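Local coordinates for kinesin-like protein KAR3 (Saccharomyces cerevisiae, PDB 1F9V) that probably couples ATP hydrolysis to movement along microtubules, as a kinesin-related motor domain with bound ADP and magnesium, at residues 56-61 with 70-75; 101-104 with 109-112; 29-32 with 37-40; 89-94 with 332-337. The protein carries 2 engineered substitutions. One frame throughout, in Å; residues are numbered along the deposited sequence.

Interaction 1 (56-61 with 70-75); sequences FDKIFD and FKEVGQ. With ADP (adenosine-5'-diphosphate), chain D.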
# COMPACT_ATOMS: atom_id res chain seq x y z
N PHE A 56 1.47 -15.36 5.72
CA PHE A 56 1.97 -14.02 5.43
C PHE A 56 2.97 -13.61 6.50
O PHE A 56 3.16 -14.32 7.48
CB PHE A 56 0.81 -13.02 5.37
CG PHE A 56 -0.22 -13.37 4.32
CD1 PHE A 56 0.11 -13.37 2.97
CD2 PHE A 56 -1.51 -13.74 4.69
CE1 PHE A 56 -0.81 -13.74 2.00
CE2 PHE A 56 -2.45 -14.12 3.73
CZ PHE A 56 -2.11 -14.12 2.38
N ASP A 57 3.62 -12.47 6.31
CA ASP A 57 4.59 -12.01 7.28
C ASP A 57 3.89 -11.62 8.58
O ASP A 57 4.46 -11.72 9.66
CB ASP A 57 5.38 -10.83 6.71
CG ASP A 57 6.25 -11.25 5.53
OD1 ASP A 57 7.30 -11.89 5.77
OD2 ASP A 57 5.88 -10.96 4.38
N LYS A 58 2.63 -11.20 8.46
CA LYS A 58 1.85 -10.82 9.62
C LYS A 58 0.38 -10.76 9.26
O LYS A 58 0.02 -10.37 8.14
CB LYS A 58 2.31 -9.45 10.15
CG LYS A 58 1.54 -8.96 11.38
CD LYS A 58 2.35 -9.06 12.68
CE LYS A 58 3.64 -9.85 12.53
NZ LYS A 58 4.68 -9.42 13.53
N ILE A 59 -0.47 -11.16 10.19
CA ILE A 59 -1.90 -11.10 9.95
C ILE A 59 -2.52 -10.35 11.11
O ILE A 59 -2.38 -10.75 12.26
CB ILE A 59 -2.53 -12.50 9.83
CG1 ILE A 59 -1.88 -13.28 8.68
CG2 ILE A 59 -4.03 -12.37 9.57
CD1 ILE A 59 -2.37 -14.71 8.54
N PHE A 60 -3.17 -9.24 10.80
CA PHE A 60 -3.83 -8.42 11.80
C PHE A 60 -5.30 -8.83 11.83
O PHE A 60 -5.93 -8.95 10.78
CB PHE A 60 -3.73 -6.94 11.45
CG PHE A 60 -2.31 -6.42 11.41
CD1 PHE A 60 -1.63 -6.15 12.60
CD2 PHE A 60 -1.66 -6.20 10.20
CE1 PHE A 60 -0.33 -5.67 12.58
CE2 PHE A 60 -0.36 -5.72 10.16
CZ PHE A 60 0.32 -5.45 11.35
N ASP A 61 -5.83 -9.06 13.02
CA ASP A 61 -7.23 -9.46 13.12
C ASP A 61 -8.11 -8.29 13.56
O ASP A 61 -7.65 -7.15 13.67
CB ASP A 61 -7.40 -10.67 14.06
CG ASP A 61 -7.04 -10.37 15.50
OD1 ASP A 61 -7.10 -9.19 15.92
OD2 ASP A 61 -6.69 -11.33 16.22
N PHE A 70 0.55 0.10 13.16
CA PHE A 70 1.75 0.90 12.97
C PHE A 70 2.94 0.45 13.80
O PHE A 70 4.07 0.84 13.52
CB PHE A 70 1.46 2.38 13.23
CG PHE A 70 2.49 3.29 12.63
CD1 PHE A 70 2.53 3.49 11.25
CD2 PHE A 70 3.46 3.89 13.43
CE1 PHE A 70 3.53 4.28 10.68
CE2 PHE A 70 4.46 4.68 12.86
CZ PHE A 70 4.50 4.87 11.48
N LYS A 71 2.70 -0.38 14.81
CA LYS A 71 3.81 -0.86 15.62
C LYS A 71 4.75 -1.64 14.72
O LYS A 71 5.96 -1.71 14.96
CB LYS A 71 3.31 -1.76 16.76
CG LYS A 71 2.69 -0.99 17.92
CD LYS A 71 2.55 -1.88 19.15
CE LYS A 71 1.66 -1.22 20.19
NZ LYS A 71 0.29 -1.81 20.18
N GLU A 72 4.20 -2.25 13.68
CA GLU A 72 5.01 -3.01 12.74
C GLU A 72 5.49 -2.08 11.62
O GLU A 72 6.68 -2.08 11.28
CB GLU A 72 4.19 -4.16 12.14
CG GLU A 72 3.53 -5.07 13.17
CD GLU A 72 4.52 -5.60 14.20
OE1 GLU A 72 4.19 -5.57 15.41
OE2 GLU A 72 5.62 -6.04 13.80
N VAL A 73 4.58 -1.29 11.07
CA VAL A 73 4.89 -0.38 9.97
C VAL A 73 5.93 0.70 10.26
O VAL A 73 6.67 1.11 9.37
CB VAL A 73 3.60 0.28 9.45
CG1 VAL A 73 3.90 1.10 8.18
CG2 VAL A 73 2.56 -0.80 9.16
N GLY A 74 6.00 1.16 11.50
CA GLY A 74 6.96 2.20 11.83
C GLY A 74 8.40 1.87 11.50
O GLY A 74 9.17 2.72 11.04
N GLN A 75 8.78 0.62 11.74
CA GLN A 75 10.14 0.15 11.49
C GLN A 75 10.49 0.20 10.01
O GLN A 75 11.65 0.34 9.63
CB GLN A 75 10.30 -1.27 12.04
CG GLN A 75 9.29 -1.63 13.13
CD GLN A 75 9.73 -2.79 14.01
OE1 GLN A 75 10.78 -3.39 13.79
NE2 GLN A 75 8.91 -3.11 15.01
PB ADP D . 14.04 -8.34 10.03
O1B ADP D . 14.85 -9.50 9.54
O2B ADP D . 12.74 -8.09 9.08
O3B ADP D . 13.63 -8.54 11.45
PA ADP D . 14.94 -5.88 8.79
O1A ADP D . 16.30 -5.31 8.78
O2A ADP D . 14.59 -6.48 7.49
O3A ADP D . 14.87 -7.02 9.89
O5' ADP D . 13.85 -4.81 9.30
C5' ADP D . 13.21 -5.01 10.56
C4' ADP D . 11.79 -4.45 10.60
O4' ADP D . 11.54 -3.39 9.64
C3' ADP D . 10.74 -5.51 10.38
O3' ADP D . 10.35 -6.19 11.58
C2' ADP D . 9.59 -4.77 9.73
O2' ADP D . 8.64 -4.27 10.69
C1' ADP D . 10.31 -3.69 8.93
N9 ADP D . 10.49 -4.08 7.47
C8 ADP D . 11.65 -4.35 6.84
N7 ADP D . 11.40 -4.63 5.55
C5 ADP D . 10.10 -4.54 5.34
C6 ADP D . 9.23 -4.69 4.24
N6 ADP D . 9.71 -5.02 3.02
N1 ADP D . 7.88 -4.51 4.41
C2 ADP D . 7.34 -4.17 5.60
N3 ADP D . 8.17 -4.02 6.66
C4 ADP D . 9.52 -4.18 6.58
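Lys-58 and Glu-72 mark the closest backbone approach between strand 58-60 and helix 66-77, with CA atoms 9.0 Å apart, so the contact is left to side chains. Glu-72 holds the middle of it. Its CG, set beside its own backbone N by a chi1 of -53°, meets the edge of the Phe-60 ring near the ring plane, 3.7 Å from Phe-60 CZ. The carboxylate, bent away at chi2 and turned 44° from that ring, points OE2 at Lys-58 NZ in a long salt bridge of 3.5 Å. Lys-58 leaves the strand with CG opposite the backbone N (chi1 -180°) and lays that carbon over one face of Phe-60, offset toward the rim; the chain then bends at chi2 and chi3. The same lysine makes a cation-pi contact with Phe-31. On the helix, the backbone of Glu-72 serves a nucleotide: its O accepts a 3.0 Å bond from O2' of ADP (chain D), while Gln-75 CB packs 3.4 Å from the ribose O4'. Asn-4, Arg-6 and Thr-312 also bond this ADP. A strand parallel to strand 4-11 thus meets a helix of the motor domain beside a second ADP bound in this crystal structure.

Interaction 2 (101-104 with 109-112); sequences TMLN and IIPS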
# COMPACT_ATOMS: atom_id res chain seq x y z
N THR A 101 -7.30 2.20 6.85
CA THR A 101 -5.95 1.80 7.18
C THR A 101 -4.93 2.86 6.83
O THR A 101 -4.04 3.17 7.63
CB THR A 101 -5.59 0.49 6.46
OG1 THR A 101 -6.35 -0.58 7.03
CG2 THR A 101 -4.09 0.18 6.60
N MET A 102 -5.06 3.44 5.64
CA MET A 102 -4.10 4.44 5.19
C MET A 102 -4.37 5.89 5.59
O MET A 102 -3.43 6.64 5.86
CB MET A 102 -3.99 4.40 3.65
CG MET A 102 -3.66 3.05 3.07
SD MET A 102 -2.04 2.47 3.55
CE MET A 102 -1.01 3.66 2.71
N LEU A 103 -5.65 6.26 5.64
CA LEU A 103 -6.02 7.64 5.91
C LEU A 103 -6.83 7.99 7.16
O LEU A 103 -7.21 9.15 7.33
CB LEU A 103 -6.78 8.18 4.69
CG LEU A 103 -6.10 9.02 3.59
CD1 LEU A 103 -4.66 9.34 3.94
CD2 LEU A 103 -6.18 8.27 2.28
N ASN A 104 -7.11 7.03 8.04
CA ASN A 104 -7.89 7.38 9.23
C ASN A 104 -7.22 8.56 9.92
O ASN A 104 -6.02 8.54 10.19
CB ASN A 104 -7.98 6.20 10.20
CG ASN A 104 -9.09 6.39 11.22
OD1 ASN A 104 -10.22 6.71 10.86
ND2 ASN A 104 -8.76 6.21 12.50
N ILE A 109 -1.96 4.97 8.35
CA ILE A 109 -0.55 4.78 8.08
C ILE A 109 0.09 6.09 7.60
O ILE A 109 1.24 6.37 7.94
CB ILE A 109 -0.34 3.65 7.04
CG1 ILE A 109 -0.52 2.29 7.74
CG2 ILE A 109 1.05 3.76 6.41
CD1 ILE A 109 -0.32 1.09 6.85
N ILE A 110 -0.64 6.90 6.84
CA ILE A 110 -0.07 8.15 6.36
C ILE A 110 0.18 9.15 7.51
O ILE A 110 1.31 9.60 7.69
CB ILE A 110 -0.94 8.77 5.23
CG1 ILE A 110 -0.79 7.92 3.96
CG2 ILE A 110 -0.51 10.22 4.94
CD1 ILE A 110 -1.86 8.15 2.91
N PRO A 111 -0.87 9.52 8.28
CA PRO A 111 -0.59 10.46 9.37
C PRO A 111 0.42 9.90 10.38
O PRO A 111 1.27 10.64 10.89
CB PRO A 111 -1.96 10.71 10.01
CG PRO A 111 -2.85 9.67 9.48
CD PRO A 111 -2.29 9.18 8.18
N SER A 112 0.35 8.60 10.65
CA SER A 112 1.28 7.96 11.58
C SER A 112 2.71 8.02 11.07
O SER A 112 3.66 8.23 11.83
CB SER A 112 0.89 6.48 11.80
OG SER A 112 -0.29 6.36 12.57
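Thr-101 and Met-102 meet Ile-109 and Ile-110 through peptide groups, and each N-H arrives in the plane of the carbonyl it meets. The Ile-109 N-H comes to Thr-101 O at 2.8 Å, and the Ile-110 N-H to Met-102 O at 3.0 Å; the bonds are fairly straight, at 155° and 164°. Carbonyls at the end of helix 98-103 thus satisfy the first amides of helix 109-124, as if the helix resumed beyond its interruption. The Pro-111 ring, which has no N-H to offer, sets CG 3.4 Å from Asn-104 O.

Apolar groups close the flanks. Ile-109 CG1 stands beside the backbone N (chi1 -77°), and the extended chain sends CD1 alongside Thr-101 CG2, at 3.9 Å, and to Met-102 SD, at 4.0 Å. Ile-110 lays CB 3.3 Å from Met-102 O and turns CD1 to Leu-103, whose strained torsions make that short approach doubtful in detail. Trimming Ile-110 to an alanine removes CG1 and CD1 and would probably thin the apolar cover over Met-102 CB and leave Leu-242 with less to pack on.

A helix broken in this way just after the P-loop is consistent with the loop 5 insertion of kinesins. Thr-101 OG1 is tied back to Gly-97 and Arg-10. Met-102 packs on Ala-90 of strand 86-91 and, with Ile-110, on Leu-242 of strand 235-244, while Ile-109 packs on Ile-88 of strand 86-91 and on Val-73 of helix 66-77.

Interaction 3 (29-32 with 37-40); sequences NEFD and VQSM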
# COMPACT_ATOMS: atom_id res chain seq x y z
N ASN A 29 -4.23 -17.89 12.97
CA ASN A 29 -3.40 -18.50 13.99
C ASN A 29 -2.45 -17.47 14.58
O ASN A 29 -2.23 -16.40 14.00
CB ASN A 29 -2.60 -19.66 13.38
CG ASN A 29 -3.50 -20.75 12.85
OD1 ASN A 29 -4.34 -21.28 13.58
ND2 ASN A 29 -3.32 -21.09 11.58
N GLU A 30 -1.89 -17.79 15.74
CA GLU A 30 -0.97 -16.89 16.40
C GLU A 30 0.34 -16.86 15.61
O GLU A 30 0.74 -17.86 15.03
CB GLU A 30 -0.72 -17.36 17.84
CG GLU A 30 -1.06 -18.84 18.09
CD GLU A 30 -2.56 -19.14 18.22
OE1 GLU A 30 -3.08 -19.98 17.45
OE2 GLU A 30 -3.22 -18.53 19.10
N PHE A 31 0.99 -15.69 15.58
CA PHE A 31 2.26 -15.55 14.86
C PHE A 31 3.25 -16.60 15.36
O PHE A 31 3.40 -16.80 16.57
CB PHE A 31 2.83 -14.14 15.07
CG PHE A 31 4.11 -13.89 14.33
CD1 PHE A 31 5.34 -14.05 14.97
CD2 PHE A 31 4.10 -13.50 13.00
CE1 PHE A 31 6.53 -13.82 14.29
CE2 PHE A 31 5.28 -13.27 12.31
CZ PHE A 31 6.50 -13.43 12.95
N ASP A 32 3.92 -17.26 14.42
CA ASP A 32 4.90 -18.30 14.75
C ASP A 32 6.30 -17.71 14.85
O ASP A 32 6.98 -17.53 13.84
CB ASP A 32 4.87 -19.41 13.69
CG ASP A 32 5.88 -20.51 13.96
OD1 ASP A 32 6.54 -20.47 15.02
OD2 ASP A 32 6.03 -21.41 13.11
N VAL A 37 6.45 -16.37 10.41
CA VAL A 37 5.26 -16.09 9.61
C VAL A 37 4.01 -16.36 10.44
O VAL A 37 4.09 -16.92 11.53
CB VAL A 37 5.20 -16.94 8.31
CG1 VAL A 37 6.44 -16.70 7.47
CG2 VAL A 37 5.07 -18.43 8.66
N GLN A 38 2.87 -15.95 9.90
CA GLN A 38 1.58 -16.16 10.55
C GLN A 38 0.65 -16.80 9.53
O GLN A 38 0.65 -16.41 8.36
CB GLN A 38 1.00 -14.83 11.03
CG GLN A 38 -0.15 -15.00 12.00
CD GLN A 38 -0.48 -13.73 12.74
OE1 GLN A 38 0.17 -12.70 12.54
NE2 GLN A 38 -1.48 -13.79 13.60
N SER A 39 -0.15 -17.77 9.97
CA SER A 39 -1.05 -18.45 9.05
C SER A 39 -2.52 -18.25 9.36
O SER A 39 -2.89 -17.84 10.46
CB SER A 39 -0.73 -19.95 9.03
OG SER A 39 -0.94 -20.50 10.31
N MET A 40 -3.35 -18.53 8.36
CA MET A 40 -4.79 -18.42 8.50
C MET A 40 -5.46 -19.45 7.60
O MET A 40 -4.86 -19.95 6.64
CB MET A 40 -5.25 -17.00 8.13
CG MET A 40 -5.06 -16.64 6.66
SD MET A 40 -5.38 -14.89 6.32
CE MET A 40 -7.17 -14.85 6.42
O HOH W 1 0.67 -18.90 12.36
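Asn-29 to Asp-32 run back against Val-37 to Met-40 in a hairpin-like connection, its two arms 168° apart in direction, joining strands 24-28 and 38-44 of the small three-stranded antiparallel sheet found beside the main sheet in kinesin motor domains.

Backbone bonds pin both ends: Asn-29 N gives to Ser-39 O at 2.8 Å, and Asp-32 N to Val-37 O at 2.9 Å. At Glu-30 the loop bulges away from the strand, and water and the Gln-38 side chain span the interval. Gln-38 stretches out, CG opposite its backbone N (chi1 -166°), so that NE2 reaches Asn-29 O at 2.7 Å, in the carbonyl plane and nearly in its own amide plane. The other arm of the amide, OE1, takes the N-H of Ile-59, which fixes the rotation of the amide and ties the hairpin to strand 58-60. On the Asn-29 side, ND2 donates to Ser-39 OG at 2.8 Å, somewhat out of the amide plane. Asp-32 turns its carboxylate to Ser-35 in the loop. One water completes the polar set, donating to Glu-30 O at 2.9 Å and accepting from Ser-39 N at 2.8 Å.

Contacts of the Phe-31 ring form the last group. The ring lies along the backbone of Val-37, with Phe-31 CD2 also 3.9 Å from Gln-38 CB. Val-37 O, already bonded to Asp-32 N, stands over one face of the Phe-31 ring, toward the rim and 3.7 Å from CD2.

Interaction 4 (89-94 with 332-337); sequences FAYGQT and LRFASK. With ADP (adenosine-5'-diphosphate), chain C.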
# COMPACT_ATOMS: atom_id res chain seq x y z
N PHE A 89 1.38 -0.59 -0.27
CA PHE A 89 0.16 -0.67 -1.08
C PHE A 89 -1.00 -1.29 -0.30
O PHE A 89 -0.90 -2.43 0.16
CB PHE A 89 0.39 -1.53 -2.33
CG PHE A 89 1.46 -1.03 -3.26
CD1 PHE A 89 1.16 -0.12 -4.27
CD2 PHE A 89 2.76 -1.51 -3.15
CE1 PHE A 89 2.15 0.30 -5.17
CE2 PHE A 89 3.76 -1.09 -4.04
CZ PHE A 89 3.45 -0.19 -5.06
N ALA A 90 -2.09 -0.55 -0.15
CA ALA A 90 -3.27 -1.10 0.52
C ALA A 90 -4.12 -1.67 -0.62
O ALA A 90 -4.54 -0.94 -1.52
CB ALA A 90 -4.03 -0.01 1.25
N TYR A 91 -4.36 -2.98 -0.57
CA TYR A 91 -5.09 -3.72 -1.59
C TYR A 91 -6.31 -4.42 -1.00
O TYR A 91 -6.24 -4.93 0.12
CB TYR A 91 -4.16 -4.77 -2.21
CG TYR A 91 -4.77 -5.66 -3.27
CD1 TYR A 91 -4.51 -5.43 -4.63
CD2 TYR A 91 -5.60 -6.73 -2.93
CE1 TYR A 91 -5.06 -6.24 -5.61
CE2 TYR A 91 -6.17 -7.55 -3.93
CZ TYR A 91 -5.89 -7.29 -5.26
OH TYR A 91 -6.44 -8.07 -6.25
N GLY A 92 -7.40 -4.47 -1.76
CA GLY A 92 -8.60 -5.13 -1.28
C GLY A 92 -9.85 -4.60 -1.93
O GLY A 92 -9.84 -3.56 -2.57
N GLN A 93 -10.96 -5.31 -1.76
CA GLN A 93 -12.21 -4.88 -2.36
C GLN A 93 -12.72 -3.61 -1.69
O GLN A 93 -12.34 -3.30 -0.56
CB GLN A 93 -13.28 -5.97 -2.23
CG GLN A 93 -13.78 -6.17 -0.80
CD GLN A 93 -14.93 -7.16 -0.72
OE1 GLN A 93 -15.95 -7.01 -1.40
NE2 GLN A 93 -14.77 -8.18 0.11
N THR A 94 -13.57 -2.88 -2.40
CA THR A 94 -14.16 -1.67 -1.85
C THR A 94 -14.94 -2.12 -0.60
O THR A 94 -15.70 -3.09 -0.65
CB THR A 94 -15.10 -1.01 -2.88
OG1 THR A 94 -14.31 -0.54 -3.98
CG2 THR A 94 -15.85 0.16 -2.27
N LEU A 332 -6.87 -12.82 -0.98
CA LEU A 332 -5.84 -13.63 -0.35
C LEU A 332 -5.02 -14.35 -1.41
O LEU A 332 -3.82 -14.60 -1.22
CB LEU A 332 -6.47 -14.65 0.61
CG LEU A 332 -7.06 -14.01 1.88
CD1 LEU A 332 -7.87 -15.03 2.66
CD2 LEU A 332 -5.93 -13.45 2.74
N ARG A 333 -5.64 -14.67 -2.54
CA ARG A 333 -4.90 -15.31 -3.61
C ARG A 333 -3.94 -14.28 -4.23
O ARG A 333 -2.82 -14.61 -4.61
CB ARG A 333 -5.86 -15.88 -4.66
CG ARG A 333 -6.17 -17.36 -4.44
CD ARG A 333 -7.17 -17.89 -5.47
NE ARG A 333 -8.28 -18.56 -4.79
CZ ARG A 333 -9.54 -18.16 -4.85
NH1 ARG A 333 -9.88 -17.09 -5.56
NH2 ARG A 333 -10.47 -18.82 -4.18
N PHE A 334 -4.38 -13.02 -4.31
CA PHE A 334 -3.51 -11.97 -4.84
C PHE A 334 -2.34 -11.80 -3.86
O PHE A 334 -1.18 -11.75 -4.26
CB PHE A 334 -4.26 -10.65 -4.98
CG PHE A 334 -3.39 -9.50 -5.43
CD1 PHE A 334 -2.72 -8.70 -4.50
CD2 PHE A 334 -3.23 -9.22 -6.79
CE1 PHE A 334 -1.90 -7.65 -4.92
CE2 PHE A 334 -2.41 -8.16 -7.21
CZ PHE A 334 -1.76 -7.38 -6.28
N ALA A 335 -2.66 -11.73 -2.57
CA ALA A 335 -1.65 -11.58 -1.53
C ALA A 335 -0.60 -12.68 -1.61
O ALA A 335 0.59 -12.43 -1.46
CB ALA A 335 -2.31 -11.59 -0.15
N SER A 336 -1.06 -13.92 -1.83
CA SER A 336 -0.16 -15.06 -1.95
C SER A 336 0.76 -14.92 -3.17
O SER A 336 1.93 -15.31 -3.13
CB SER A 336 -0.97 -16.36 -2.07
OG SER A 336 -1.80 -16.55 -0.93
N LYS A 337 0.23 -14.37 -4.25
CA LYS A 337 1.01 -14.18 -5.46
C LYS A 337 2.13 -13.15 -5.24
O LYS A 337 3.24 -13.31 -5.74
CB LYS A 337 0.12 -13.72 -6.61
CG LYS A 337 0.89 -13.35 -7.87
CD LYS A 337 -0.04 -12.82 -8.95
CE LYS A 337 0.74 -12.46 -10.20
NZ LYS A 337 -0.17 -12.27 -11.36
PB ADP C . -12.19 0.74 1.47
O1B ADP C . -11.41 -0.52 1.33
O2B ADP C . -11.22 2.02 1.43
O3B ADP C . -13.26 0.83 0.44
PA ADP C . -12.94 1.95 3.99
O1A ADP C . -11.65 2.10 4.66
O2A ADP C . -13.31 3.21 3.37
O3A ADP C . -12.84 0.80 2.90
O5' ADP C . -14.08 1.56 5.02
C5' ADP C . -14.95 0.43 5.01
C4' ADP C . -15.83 0.62 6.28
O4' ADP C . -15.23 -0.18 7.31
C3' ADP C . -15.81 2.06 6.83
O3' ADP C . -17.08 2.45 7.39
C2' ADP C . -14.72 2.06 7.89
O2' ADP C . -14.87 3.10 8.87
C1' ADP C . -14.78 0.63 8.42
N9 ADP C . -13.44 0.10 8.82
C8 ADP C . -12.51 -0.36 7.96
N7 ADP C . -11.46 -0.78 8.63
C5 ADP C . -11.68 -0.60 9.91
C6 ADP C . -10.97 -0.86 11.08
N6 ADP C . -9.76 -1.41 11.01
N1 ADP C . -11.51 -0.54 12.29
C2 ADP C . -12.74 0.02 12.40
N3 ADP C . -13.44 0.26 11.28
C4 ADP C . -12.96 -0.03 10.04
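On the helix that carries Phe-334 to the Tyr-91 ring, Leu-332 O is gripped twice by Ser-336: its N bonds at 2.9 Å and its OG at 2.8 Å, arriving from opposite faces of the carbonyl plane. The contact itself is an offset stack. The rings of Tyr-91 and Phe-334 lie almost parallel, planes 5° apart and centroids 3.7 Å apart, each setting one ring atom over the other's centre: Tyr-91 CE1 over Phe-334, Phe-334 CD1 over Tyr-91. Both residues carry CG opposite the backbone N (chi1 179° and 176°), which brings the two rings over one another, the side chains crossing at a slant. The packing is close, with Tyr-91 CZ 3.3 Å from Phe-334 CG. Tyr-91 OH lies 3.5 Å from Phe-334 CG, near the root of the ring. An alanine in place of Tyr-91 is likely to leave the face of Phe-334 without its stacking mate and its ring freer to turn. Just beyond Tyr-91, Gly-92 opens the P-loop, where Gly-97, Lys-98 and Thr-99 hold ADP (chain C) by backbone amides. Strand 86-91 and helix 325-338 are therefore joined here by ring overlap, an attachment that probably rests on shape and dispersion more than on charge.

In the fold
Segment 56-61 joins interactions 1 and 3, whose centres lie 12 Å apart: Gln-38 N meets Phe-56 O at 2.9 Å. Phe-56 also carries interaction 1 to interaction 4, CE1 lying 3.4 Å from Ala-335 CB. Interaction 2 is nested within the chain loop that interaction 4 closes and touches it through Met-102 CG, 3.6 Å from Ala-90 CB; it meets interaction 1 where Phe-70 CD1 packs on Ser-112 CB. Interactions 2 and 3 stay about 14 Å apart at their nearest atoms. Segment 89-94 runs into the P-loop and 101-104 follows it on the helix, both near its ADP, whereas 70-75 borders the second ADP.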